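Local coordinates for protein precorrin-6Y C5,15-methyltransferase (Decarboxylating) (Geobacter metallireducens, PDB 3E05) that probably methylates a precorrin during adenosylcobalamin biosynthesis, using S-adenosylmethionine as donor, this chain being the C-terminal domain of the enzyme, at residues 69-73 with 74-78; 81-84 with 85-89. All coordinates share one frame; numbering follows the deposited sequence.

Contact 1: 69-73 with 74-78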
# COMPACT_ATOMS: atom_id res chain seq x y z
N ALA D 69 27.52 14.77 -6.93
CA ALA D 69 26.47 14.97 -5.94
C ALA D 69 26.36 16.44 -5.57
O ALA D 69 27.24 17.00 -4.90
CB ALA D 69 26.76 14.12 -4.71
N LEU D 70 25.26 17.06 -6.02
CA LEU D 70 25.03 18.48 -5.83
C LEU D 70 24.11 18.75 -4.66
O LEU D 70 23.01 18.17 -4.57
CB LEU D 70 24.44 19.11 -7.10
CG LEU D 70 25.44 19.58 -8.15
CD1 LEU D 70 25.91 18.42 -9.00
CD2 LEU D 70 24.79 20.63 -9.03
N GLU D 71 24.54 19.64 -3.76
CA GLU D 71 23.77 19.98 -2.57
C GLU D 71 23.99 21.43 -2.16
O GLU D 71 25.13 21.89 -2.09
CB GLU D 71 24.11 19.01 -1.43
CG GLU D 71 23.41 19.27 -0.08
CD GLU D 71 21.90 19.30 -0.19
OE1 GLU D 71 21.30 18.30 -0.64
OE2 GLU D 71 21.30 20.34 0.17
N ARG D 72 22.89 22.13 -1.90
CA ARG D 72 22.92 23.56 -1.54
C ARG D 72 23.01 23.82 -0.02
O ARG D 72 23.59 24.81 0.40
CB ARG D 72 21.71 24.30 -2.14
CG ARG D 72 20.36 23.95 -1.51
CD ARG D 72 19.19 24.41 -2.35
NE ARG D 72 17.96 24.59 -1.59
CZ ARG D 72 17.07 23.63 -1.34
NH1 ARG D 72 17.26 22.40 -1.79
NH2 ARG D 72 15.98 23.91 -0.63
N ASN D 73 22.44 22.92 0.78
CA ASN D 73 22.35 23.11 2.23
C ASN D 73 23.65 22.77 2.97
O ASN D 73 24.10 21.62 2.92
CB ASN D 73 21.16 22.30 2.78
CG ASN D 73 20.78 22.68 4.21
OD1 ASN D 73 21.60 22.67 5.13
ND2 ASN D 73 19.51 23.00 4.40
N PRO D 74 24.24 23.76 3.70
CA PRO D 74 25.46 23.62 4.52
C PRO D 74 25.44 22.50 5.56
O PRO D 74 26.48 21.88 5.82
CB PRO D 74 25.57 24.98 5.22
CG PRO D 74 24.84 25.93 4.35
CD PRO D 74 23.70 25.13 3.76
N GLN D 75 24.29 22.23 6.17
CA GLN D 75 24.18 21.13 7.13
C GLN D 75 24.29 19.78 6.41
O GLN D 75 24.95 18.84 6.90
CB GLN D 75 22.86 21.20 7.90
CG GLN D 75 22.74 20.15 9.00
CD GLN D 75 21.34 20.03 9.57
OE1 GLN D 75 20.42 20.74 9.16
NE2 GLN D 75 21.17 19.12 10.51
N TYR D 76 23.66 19.69 5.23
CA TYR D 76 23.65 18.46 4.46
C TYR D 76 25.01 18.20 3.82
O TYR D 76 25.37 17.05 3.58
CB TYR D 76 22.54 18.45 3.40
CG TYR D 76 21.12 18.69 3.90
CD1 TYR D 76 20.80 18.62 5.26
CD2 TYR D 76 20.08 18.95 3.01
CE1 TYR D 76 19.50 18.84 5.72
CE2 TYR D 76 18.78 19.17 3.45
CZ TYR D 76 18.50 19.11 4.80
OH TYR D 76 17.21 19.32 5.26
N LEU D 77 25.76 19.27 3.54
CA LEU D 77 27.12 19.15 2.99
C LEU D 77 28.06 18.40 3.94
O LEU D 77 28.88 17.58 3.49
CB LEU D 77 27.70 20.51 2.65
CG LEU D 77 27.12 21.29 1.48
CD1 LEU D 77 27.65 22.71 1.55
CD2 LEU D 77 27.47 20.65 0.14
N GLY D 78 27.92 18.68 5.23
CA GLY D 78 28.70 18.00 6.27
C GLY D 78 28.35 16.53 6.40
O GLY D 78 29.25 15.69 6.58
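Asn73 carries its amide opposite the main-chain nitrogen (chi1 -166°), and Tyr76 swings its ring back beside its own nitrogen (chi1 -56°); together these two torsions lay amide and phenol ring one over the other at the start of helix 74-86. The planes differ by only 16°, with Asn73 CG 3.9 Å above the plane over the ring centre. Asn73 CB adds a CH-pi contact to the same ring, 4.0 Å from its centroid. The amide is held by its oxygen: Asn73 is the N-cap, and its OD1 accepts from Gln75 N at 2.9 Å in the carbonyl plane, an Asx turn that ties down one N-H of the first helical turn. Asn73 O starts the helical pattern by accepting from Leu77 N, also at 2.9 Å. Ahead of the cap, Glu71 folds back at its second torsion and brings its carboxylate to the edge of the Tyr76 ring, its plane steeply inclined to that of the ring; OE2 of Glu71 comes within 3.4 Å of Tyr76 CD2. That same OE2 takes the Asn73 N-H on its anti lone pair at 2.9 Å, while OE1 accepts from Gly50 N in the glycine-rich loop. Further inside, Leu77 CD2 rests 3.5 Å from Glu71 O, and the leucine continues onto strand 92-96. In class I methyltransferases, an acidic residue closing the second strand commonly binds the ribose of S-adenosylmethionine, and Glu71 stands at the corresponding place. The chemistry implies that its carboxylate is oriented from two sides, by backbone N-H groups of the cap and of the glycine-rich loop, before any cofactor contact is considered.

Contact 2: 81-84 with 85-89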
# COMPACT_ATOMS: atom_id res chain seq x y z
N ARG D 81 30.04 14.87 3.12
CA ARG D 81 31.46 14.75 3.45
C ARG D 81 31.75 13.57 4.38
O ARG D 81 32.61 12.74 4.08
CB ARG D 81 31.94 16.06 4.09
CG ARG D 81 33.41 16.37 3.88
CD ARG D 81 33.77 17.78 4.36
NE ARG D 81 33.03 18.82 3.64
CZ ARG D 81 32.07 19.58 4.18
NH1 ARG D 81 31.72 19.42 5.45
NH2 ARG D 81 31.47 20.50 3.44
N ASP D 82 31.01 13.49 5.50
CA ASP D 82 31.17 12.40 6.47
C ASP D 82 30.83 11.04 5.86
O ASP D 82 31.55 10.06 6.05
CB ASP D 82 30.31 12.63 7.71
CG ASP D 82 30.85 13.72 8.63
OD1 ASP D 82 31.84 14.40 8.26
OD2 ASP D 82 30.27 13.90 9.72
N ASN D 83 29.72 10.99 5.12
CA ASN D 83 29.28 9.73 4.52
C ASN D 83 30.22 9.20 3.41
O ASN D 83 30.53 8.01 3.38
CB ASN D 83 27.83 9.85 4.02
CG ASN D 83 26.83 10.00 5.16
OD1 ASN D 83 27.00 9.45 6.25
ND2 ASN D 83 25.76 10.75 4.90
N LEU D 84 30.67 10.09 2.54
CA LEU D 84 31.58 9.74 1.45
C LEU D 84 32.86 9.11 1.98
O LEU D 84 33.34 8.12 1.43
CB LEU D 84 31.90 10.96 0.58
CG LEU D 84 30.76 11.58 -0.23
CD1 LEU D 84 31.27 12.65 -1.19
CD2 LEU D 84 30.03 10.51 -1.00
N LYS D 85 33.37 9.68 3.06
CA LYS D 85 34.55 9.19 3.76
C LYS D 85 34.28 7.83 4.43
O LYS D 85 35.07 6.91 4.27
CB LYS D 85 35.02 10.26 4.77
CG LYS D 85 36.18 9.88 5.68
CD LYS D 85 36.94 11.12 6.19
CE LYS D 85 36.03 12.19 6.83
NZ LYS D 85 35.45 11.80 8.15
N LYS D 86 33.16 7.71 5.15
CA LYS D 86 32.79 6.47 5.85
C LYS D 86 32.63 5.26 4.93
O LYS D 86 33.08 4.15 5.25
CB LYS D 86 31.49 6.68 6.66
CG LYS D 86 31.01 5.44 7.42
CD LYS D 86 29.78 5.73 8.27
CE LYS D 86 29.42 4.51 9.09
NZ LYS D 86 28.19 4.59 9.92
N PHE D 87 31.98 5.47 3.78
CA PHE D 87 31.62 4.37 2.90
C PHE D 87 32.59 4.21 1.74
O PHE D 87 32.40 3.35 0.87
CB PHE D 87 30.18 4.53 2.41
CG PHE D 87 29.18 4.44 3.51
CD1 PHE D 87 28.92 3.23 4.13
CD2 PHE D 87 28.51 5.58 3.95
CE1 PHE D 87 28.01 3.14 5.17
CE2 PHE D 87 27.59 5.51 4.99
CZ PHE D 87 27.34 4.27 5.60
N VAL D 88 33.64 5.03 1.77
CA VAL D 88 34.71 5.06 0.76
C VAL D 88 34.13 5.20 -0.66
O VAL D 88 34.36 4.37 -1.54
CB VAL D 88 35.71 3.86 0.90
CG1 VAL D 88 37.00 4.18 0.20
CG2 VAL D 88 35.99 3.53 2.37
N ALA D 89 33.34 6.26 -0.85
CA ALA D 89 32.74 6.54 -2.13
C ALA D 89 33.62 7.55 -2.84
O ALA D 89 33.26 8.72 -2.96
CB ALA D 89 31.33 7.07 -1.96
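A Schellman motif ends helix 74-86 here, a local C-terminal cap within the beta-alpha-beta crossover from strand 66-71 to strand 92-96. Val88 reverses the chain with a positive phi of 53°, and Ala89 N then reaches back to Leu84 O at 2.9 Å, while Val88 N makes a weak bond to Lys85 O. Before the turn, ordinary helical bonds persist, such as Phe87 N to Asn83 O at 3.0 Å. Phe87 and Asn83 run side by side in the same direction: the amide of Asn83 is fixed by Ala17 N and Ser51 O, and the Phe87 ring, with Lys86 CG over one face, meets Tyr6 edge-to-face and also touches Phe16 and Ile56. Lys86 itself stretches out to a salt bridge with Glu15. An alanine in place of Phe87 is likely to open a gap between the helix end and the N-terminal segment, leaving the Tyr6 and Phe16 rings without their aromatic partner. Apolar packing seals the turn on the side of strand 92-96 and helix 53-61, where Leu84 CD2 lies 3.8 Å from Ala89 CB.

Contacts 1 and 2 cap the two ends of one helix, 74-86, and their centres are about 14 Å apart. Both mix buried and exposed residues. Contact 1 lies at the end of strand 66-71, beside the glycine-rich loop that follows strand 43-47, where the cofactor is expected; its chemistry is largely polar, as the N-H groups at a helix start call for acceptors. Contact 2 lies at the far end, where carbonyl groups need donors; the chain supplies them by turning back on itself, and its side chains work mainly by apolar and aromatic packing against helix 53-61 and the N-terminal segment. Each also sends a leucine, Leu77 or Leu84, onto strand 92-96.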